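PDB 3GDO: scyllo-inositol 2-dehydrogenase (NADP(+)) IolW, which catalyses the reversible NADPH-dependent reduction of scyllo-inosose to scyllo-inositol and cannot use NADH in place of NADPH. Local coordinates for residues H21-Y31 with Y302-A310. Residues are numbered along the deposited sequence; the frame is centred on the assembly and turned at random.
Sequences HGPLLDVLDEY and YLTYYRKIA
The Tyr306 ring lies sandwiched between two side chains: CD2 of Leu25 sits over the centre of one face, 3.8 Å from the centroid, as a CH-pi contact, and CD2 of Tyr305 covers the opposite face. The same Leu25 methyl also lies over a face of Tyr31, so one compact apolar group fills the angle between the two rings, which suits leucine. Tyr306 turns its edge toward the face of Tyr31 in an offset edge-to-face pair, planes at 82°, while ND1 of His21 meets it at the rim. With its CG beside the backbone N (chi1 -69°), Leu25 sends CD2 to this place. The Tyr306 ring reaches across to helix 15-26, and its OH hydrogen-bonds His21 ND1 at 2.7 Å. His21 NE2 is bonded in turn to Glu95, so both ring nitrogens are engaged and the imidazole is held against rotation. Replacing Tyr306 with a leucine would probably leave ND1 without this mate and open a gap between Leu25 and Tyr305.

Tyr31 engages the backbone of the same residue: its OH donates to Tyr306 O at 2.6 Å, tilted 16° from the carbonyl plane. That oxygen also accepts the helical bond from Ala310 N, and a side chain as small as Ala310 lets the phenol come close, its CB 3.5 Å from Tyr31 OH. Beside the cluster, Leu28 CD1 packs on Tyr306 CB at 3.6 Å, and Leu303 CD2 fits among Leu24, Val27 and Leu28. At the margin, Leu28 CD2 lies beside Arg307 NE, 3.8 Å away.

Helix 303-315 thus returns from the C-terminal part of the chain to cover the Rossmann domain. Much of the cluster is packed against hydrocarbon, and the hydroxyls of Tyr31 and Tyr306 pair with a carbonyl and a ring nitrogen, so directional bonds help fix the helix's placement.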
ATOM      1  N   HIS B  21      14.344  25.554  13.461  1.00 34.67           N
ATOM      2  CA  HIS B  21      14.120  25.882  14.880  1.00 35.45           C
ATOM      3  C   HIS B  21      14.174  27.365  15.163  1.00 35.32           C
ATOM      4  O   HIS B  21      13.231  27.942  15.734  1.00 36.81           O
ATOM      5  CB  HIS B  21      15.098  25.099  15.778  1.00 34.36           C
ATOM      6  CG  HIS B  21      14.822  23.626  15.800  1.00 36.21           C
ATOM      7  ND1 HIS B  21      13.988  23.035  16.729  1.00 34.49           N
ATOM      8  CD2 HIS B  21      15.256  22.622  14.990  1.00 38.34           C
ATOM      9  CE1 HIS B  21      13.946  21.727  16.511  1.00 36.45           C
ATOM     10  NE2 HIS B  21      14.690  21.454  15.446  1.00 37.24           N
ATOM     11  N   GLY B  22      15.285  27.971  14.763  1.00 36.18           N
ATOM     12  CA  GLY B  22      15.545  29.385  14.925  1.00 36.35           C
ATOM     13  C   GLY B  22      14.401  30.296  14.581  1.00 37.33           C
ATOM     14  O   GLY B  22      13.990  31.079  15.427  1.00 37.72           O
ATOM     15  N   PRO B  23      13.872  30.204  13.341  1.00 37.46           N
ATOM     16  CA  PRO B  23      12.798  31.094  12.929  1.00 37.49           C
ATOM     17  C   PRO B  23      11.528  30.923  13.764  1.00 37.82           C
ATOM     18  O   PRO B  23      10.767  31.877  13.927  1.00 38.89           O
ATOM     19  CB  PRO B  23      12.537  30.660  11.481  1.00 38.04           C
ATOM     20  CG  PRO B  23      13.796  30.146  11.006  1.00 36.31           C
ATOM     21  CD  PRO B  23      14.448  29.489  12.185  1.00 37.84           C
ATOM     22  N   LEU B  24      11.269  29.716  14.259  1.00 37.94           N
ATOM     23  CA  LEU B  24      10.062  29.486  15.058  1.00 37.82           C
ATOM     24  C   LEU B  24      10.238  30.090  16.464  1.00 38.59           C
ATOM     25  O   LEU B  24       9.343  30.772  16.986  1.00 38.91           O
ATOM     26  CB  LEU B  24       9.764  27.994  15.152  1.00 37.15           C
ATOM     27  CG  LEU B  24       9.493  27.272  13.824  1.00 36.08           C
ATOM     28  CD1 LEU B  24       9.156  25.817  14.046  1.00 33.75           C
ATOM     29  CD2 LEU B  24       8.379  27.971  13.039  1.00 36.22           C
ATOM     30  N   LEU B  25      11.401  29.826  17.060  1.00 38.86           N
ATOM     31  CA  LEU B  25      11.727  30.335  18.396  1.00 39.39           C
ATOM     32  C   LEU B  25      11.707  31.854  18.365  1.00 40.49           C
ATOM     33  O   LEU B  25      11.136  32.486  19.243  1.00 41.04           O
ATOM     34  CB  LEU B  25      13.065  29.788  18.894  1.00 38.48           C
ATOM     35  CG  LEU B  25      13.125  28.286  19.241  1.00 36.64           C
ATOM     36  CD1 LEU B  25      14.559  27.794  19.425  1.00 38.61           C
ATOM     37  CD2 LEU B  25      12.338  28.010  20.499  1.00 39.29           C
ATOM     38  N   ASP B  26      12.237  32.417  17.288  1.00 41.43           N
ATOM     39  CA  ASP B  26      12.232  33.860  17.022  1.00 41.67           C
ATOM     40  C   ASP B  26      10.870  34.565  17.089  1.00 42.13           C
ATOM     41  O   ASP B  26      10.822  35.733  17.462  1.00 41.80           O
ATOM     42  CB  ASP B  26      12.906  34.129  15.667  1.00 41.71           C
ATOM     43  CG  ASP B  26      13.056  35.608  15.361  1.00 43.87           C
ATOM     44  OD1 ASP B  26      13.857  36.265  16.051  1.00 45.76           O
ATOM     45  OD2 ASP B  26      12.391  36.111  14.424  1.00 44.98           O
ATOM     46  N   VAL B  27       9.769  33.915  16.702  1.00 42.59           N
ATOM     47  CA  VAL B  27       8.475  34.631  16.752  1.00 43.30           C
ATOM     48  C   VAL B  27       7.702  34.456  18.068  1.00 43.06           C
ATOM     49  O   VAL B  27       6.632  35.020  18.235  1.00 43.15           O
ATOM     50  CB  VAL B  27       7.544  34.366  15.529  1.00 43.65           C
ATOM     51  CG1 VAL B  27       8.251  34.715  14.225  1.00 43.80           C
ATOM     52  CG2 VAL B  27       7.052  32.909  15.517  1.00 45.21           C
ATOM     53  N   LEU B  28       8.227  33.657  18.983  1.00 42.83           N
ATOM     54  CA  LEU B  28       7.531  33.381  20.234  1.00 43.61           C
ATOM     55  C   LEU B  28       8.107  34.219  21.387  1.00 44.88           C
ATOM     56  O   LEU B  28       9.236  33.996  21.794  1.00 43.77           O
ATOM     57  CB  LEU B  28       7.650  31.884  20.565  1.00 43.28           C
ATOM     58  CG  LEU B  28       6.911  30.944  19.599  1.00 40.83           C
ATOM     59  CD1 LEU B  28       7.175  29.505  19.955  1.00 36.82           C
ATOM     60  CD2 LEU B  28       5.415  31.266  19.610  1.00 37.89           C
ATOM     61  N   ASP B  29       7.355  35.177  21.928  1.00 46.72           N
ATOM     62  CA  ASP B  29       7.963  35.959  23.029  1.00 47.90           C
ATOM     63  C   ASP B  29       8.247  35.216  24.343  1.00 47.04           C
ATOM     64  O   ASP B  29       8.992  35.736  25.192  1.00 46.50           O
ATOM     65  CB  ASP B  29       7.383  37.368  23.241  1.00 49.41           C
ATOM     66  CG  ASP B  29       5.969  37.528  22.730  1.00 53.17           C
ATOM     67  OD1 ASP B  29       5.069  36.784  23.181  1.00 60.10           O
ATOM     68  OD2 ASP B  29       5.745  38.450  21.917  1.00 58.14           O
ATOM     69  N   GLU B  30       7.710  33.998  24.484  1.00 45.68           N
ATOM     70  CA  GLU B  30       8.078  33.115  25.573  1.00 45.28           C
ATOM     71  C   GLU B  30       9.574  32.774  25.610  1.00 43.90           C
ATOM     72  O   GLU B  30      10.065  32.193  26.589  1.00 44.21           O
ATOM     73  CB  GLU B  30       7.310  31.787  25.471  1.00 46.28           C
ATOM     74  CG  GLU B  30       5.805  31.874  25.589  1.00 50.14           C
ATOM     75  CD  GLU B  30       5.125  31.887  24.239  1.00 54.03           C
ATOM     76  OE1 GLU B  30       5.459  32.761  23.397  1.00 56.17           O
ATOM     77  OE2 GLU B  30       4.247  31.024  24.026  1.00 56.41           O
ATOM     78  N   TYR B  31      10.295  33.066  24.525  1.00 42.64           N
ATOM     79  CA  TYR B  31      11.687  32.586  24.367  1.00 40.63           C
ATOM     80  C   TYR B  31      12.690  33.697  24.119  1.00 40.26           C
ATOM     81  O   TYR B  31      12.364  34.710  23.512  1.00 38.75           O
ATOM     82  CB  TYR B  31      11.803  31.581  23.202  1.00 40.43           C
ATOM     83  CG  TYR B  31      11.146  30.252  23.496  1.00 37.62           C
ATOM     84  CD1 TYR B  31      11.809  29.286  24.241  1.00 34.42           C
ATOM     85  CD2 TYR B  31       9.841  29.992  23.075  1.00 33.94           C
ATOM     86  CE1 TYR B  31      11.210  28.081  24.528  1.00 34.47           C
ATOM     87  CE2 TYR B  31       9.223  28.790  23.354  1.00 33.80           C
ATOM     88  CZ  TYR B  31       9.922  27.821  24.073  1.00 34.37           C
ATOM     89  OH  TYR B  31       9.334  26.601  24.388  1.00 36.20           O
ATOM     90  N   TYR B 302       3.510  24.174  13.665  1.00 37.11           N
ATOM     91  CA  TYR B 302       4.720  23.700  14.342  1.00 36.86           C
ATOM     92  C   TYR B 302       5.010  24.529  15.618  1.00 36.74           C
ATOM     93  O   TYR B 302       5.642  24.034  16.543  1.00 35.86           O
ATOM     94  CB  TYR B 302       5.966  23.751  13.426  1.00 36.97           C
ATOM     95  CG  TYR B 302       6.051  22.687  12.303  1.00 36.25           C
ATOM     96  CD1 TYR B 302       5.229  21.555  12.300  1.00 35.07           C
ATOM     97  CD2 TYR B 302       6.976  22.825  11.278  1.00 35.70           C
ATOM     98  CE1 TYR B 302       5.322  20.597  11.281  1.00 33.95           C
ATOM     99  CE2 TYR B 302       7.093  21.856  10.231  1.00 35.82           C
ATOM    100  CZ  TYR B 302       6.259  20.764  10.245  1.00 35.71           C
ATOM    101  OH  TYR B 302       6.367  19.816   9.256  1.00 34.09           O
ATOM    102  N   LEU B 303       4.572  25.784  15.631  1.00 36.25           N
ATOM    103  CA  LEU B 303       4.681  26.656  16.826  1.00 37.42           C
ATOM    104  C   LEU B 303       4.122  25.975  18.054  1.00 37.48           C
ATOM    105  O   LEU B 303       4.647  26.165  19.176  1.00 38.02           O
ATOM    106  CB  LEU B 303       3.946  27.983  16.622  1.00 37.08           C
ATOM    107  CG  LEU B 303       4.548  28.952  15.592  1.00 36.46           C
ATOM    108  CD1 LEU B 303       3.671  30.238  15.498  1.00 37.04           C
ATOM    109  CD2 LEU B 303       6.022  29.286  15.972  1.00 38.46           C
ATOM    110  N   THR B 304       3.071  25.174  17.845  1.00 37.05           N
ATOM    111  CA  THR B 304       2.379  24.537  18.950  1.00 36.45           C
ATOM    112  C   THR B 304       3.350  23.696  19.789  1.00 37.16           C
ATOM    113  O   THR B 304       3.284  23.754  21.026  1.00 36.96           O
ATOM    114  CB  THR B 304       1.126  23.729  18.470  1.00 36.48           C
ATOM    115  OG1 THR B 304       0.246  24.613  17.767  1.00 35.43           O
ATOM    116  CG2 THR B 304       0.363  23.073  19.617  1.00 34.66           C
ATOM    117  N   TYR B 305       4.263  22.948  19.146  1.00 35.77           N
ATOM    118  CA  TYR B 305       5.263  22.198  19.906  1.00 35.28           C
ATOM    119  C   TYR B 305       6.020  23.153  20.870  1.00 35.49           C
ATOM    120  O   TYR B 305       6.214  22.847  22.047  1.00 34.46           O
ATOM    121  CB  TYR B 305       6.260  21.487  18.987  1.00 34.73           C
ATOM    122  CG  TYR B 305       7.397  20.816  19.721  1.00 32.86           C
ATOM    123  CD1 TYR B 305       7.311  19.480  20.083  1.00 30.10           C
ATOM    124  CD2 TYR B 305       8.557  21.498  20.027  1.00 30.03           C
ATOM    125  CE1 TYR B 305       8.330  18.846  20.732  1.00 30.79           C
ATOM    126  CE2 TYR B 305       9.588  20.862  20.688  1.00 30.89           C
ATOM    127  CZ  TYR B 305       9.463  19.546  21.041  1.00 28.96           C
ATOM    128  OH  TYR B 305      10.471  18.891  21.693  1.00 31.20           O
ATOM    129  N   TYR B 306       6.434  24.313  20.383  1.00 35.12           N
ATOM    130  CA  TYR B 306       7.224  25.164  21.262  1.00 35.81           C
ATOM    131  C   TYR B 306       6.412  25.936  22.331  1.00 36.31           C
ATOM    132  O   TYR B 306       6.934  26.216  23.392  1.00 36.17           O
ATOM    133  CB  TYR B 306       8.189  26.066  20.471  1.00 35.76           C
ATOM    134  CG  TYR B 306       9.491  25.355  20.122  1.00 33.51           C
ATOM    135  CD1 TYR B 306      10.345  24.929  21.121  1.00 33.06           C
ATOM    136  CD2 TYR B 306       9.863  25.115  18.782  1.00 33.69           C
ATOM    137  CE1 TYR B 306      11.533  24.258  20.826  1.00 32.75           C
ATOM    138  CE2 TYR B 306      11.070  24.473  18.462  1.00 29.46           C
ATOM    139  CZ  TYR B 306      11.890  24.040  19.487  1.00 32.78           C
ATOM    140  OH  TYR B 306      13.089  23.416  19.241  1.00 34.32           O
ATOM    141  N   ARG B 307       5.164  26.296  22.039  1.00 37.64           N
ATOM    142  CA  ARG B 307       4.298  26.892  23.068  1.00 39.12           C
ATOM    143  C   ARG B 307       4.066  25.877  24.183  1.00 39.73           C
ATOM    144  O   ARG B 307       4.017  26.234  25.372  1.00 40.23           O
ATOM    145  CB  ARG B 307       2.975  27.339  22.484  1.00 39.45           C
ATOM    146  CG  ARG B 307       3.093  28.476  21.507  1.00 39.90           C
ATOM    147  CD  ARG B 307       1.716  28.824  20.909  1.00 42.12           C
ATOM    148  NE  ARG B 307       1.796  30.074  20.155  1.00 43.51           N
ATOM    149  CZ  ARG B 307       1.391  30.247  18.903  1.00 45.53           C
ATOM    150  NH1 ARG B 307       0.806  29.274  18.231  1.00 46.38           N
ATOM    151  NH2 ARG B 307       1.505  31.438  18.338  1.00 48.03           N
ATOM    152  N   LYS B 308       3.967  24.609  23.811  1.00 39.85           N
ATOM    153  CA  LYS B 308       3.780  23.557  24.800  1.00 40.55           C
ATOM    154  C   LYS B 308       5.033  23.291  25.631  1.00 39.55           C
ATOM    155  O   LYS B 308       4.925  23.124  26.848  1.00 39.56           O
ATOM    156  CB  LYS B 308       3.218  22.278  24.180  1.00 40.53           C
ATOM    157  CG  LYS B 308       1.705  22.128  24.343  1.00 45.03           C
ATOM    158  CD  LYS B 308       0.999  21.682  23.049  1.00 48.03           C
ATOM    159  CE  LYS B 308      -0.174  20.735  23.353  1.00 50.01           C
ATOM    160  NZ  LYS B 308      -1.205  21.286  24.289  1.00 50.87           N
ATOM    161  N   ILE B 309       6.206  23.260  24.994  1.00 38.47           N
ATOM    162  CA  ILE B 309       7.458  23.131  25.719  1.00 37.74           C
ATOM    163  C   ILE B 309       7.591  24.271  26.776  1.00 38.21           C
ATOM    164  O   ILE B 309       7.975  24.028  27.911  1.00 37.87           O
ATOM    165  CB  ILE B 309       8.703  23.142  24.755  1.00 37.93           C
ATOM    166  CG1 ILE B 309       8.785  21.855  23.914  1.00 37.01           C
ATOM    167  CG2 ILE B 309      10.036  23.393  25.530  1.00 35.41           C
ATOM    168  CD1 ILE B 309       9.329  20.608  24.649  1.00 32.87           C
ATOM    169  N   ALA B 310       7.273  25.495  26.379  1.00 38.69           N
ATOM    170  CA  ALA B 310       7.271  26.625  27.295  1.00 40.04           C
ATOM    171  C   ALA B 310       6.333  26.384  28.498  1.00 41.32           C
ATOM    172  O   ALA B 310       6.698  26.675  29.654  1.00 41.38           O
ATOM    173  CB  ALA B 310       6.915  27.903  26.561  1.00 39.80           C
TER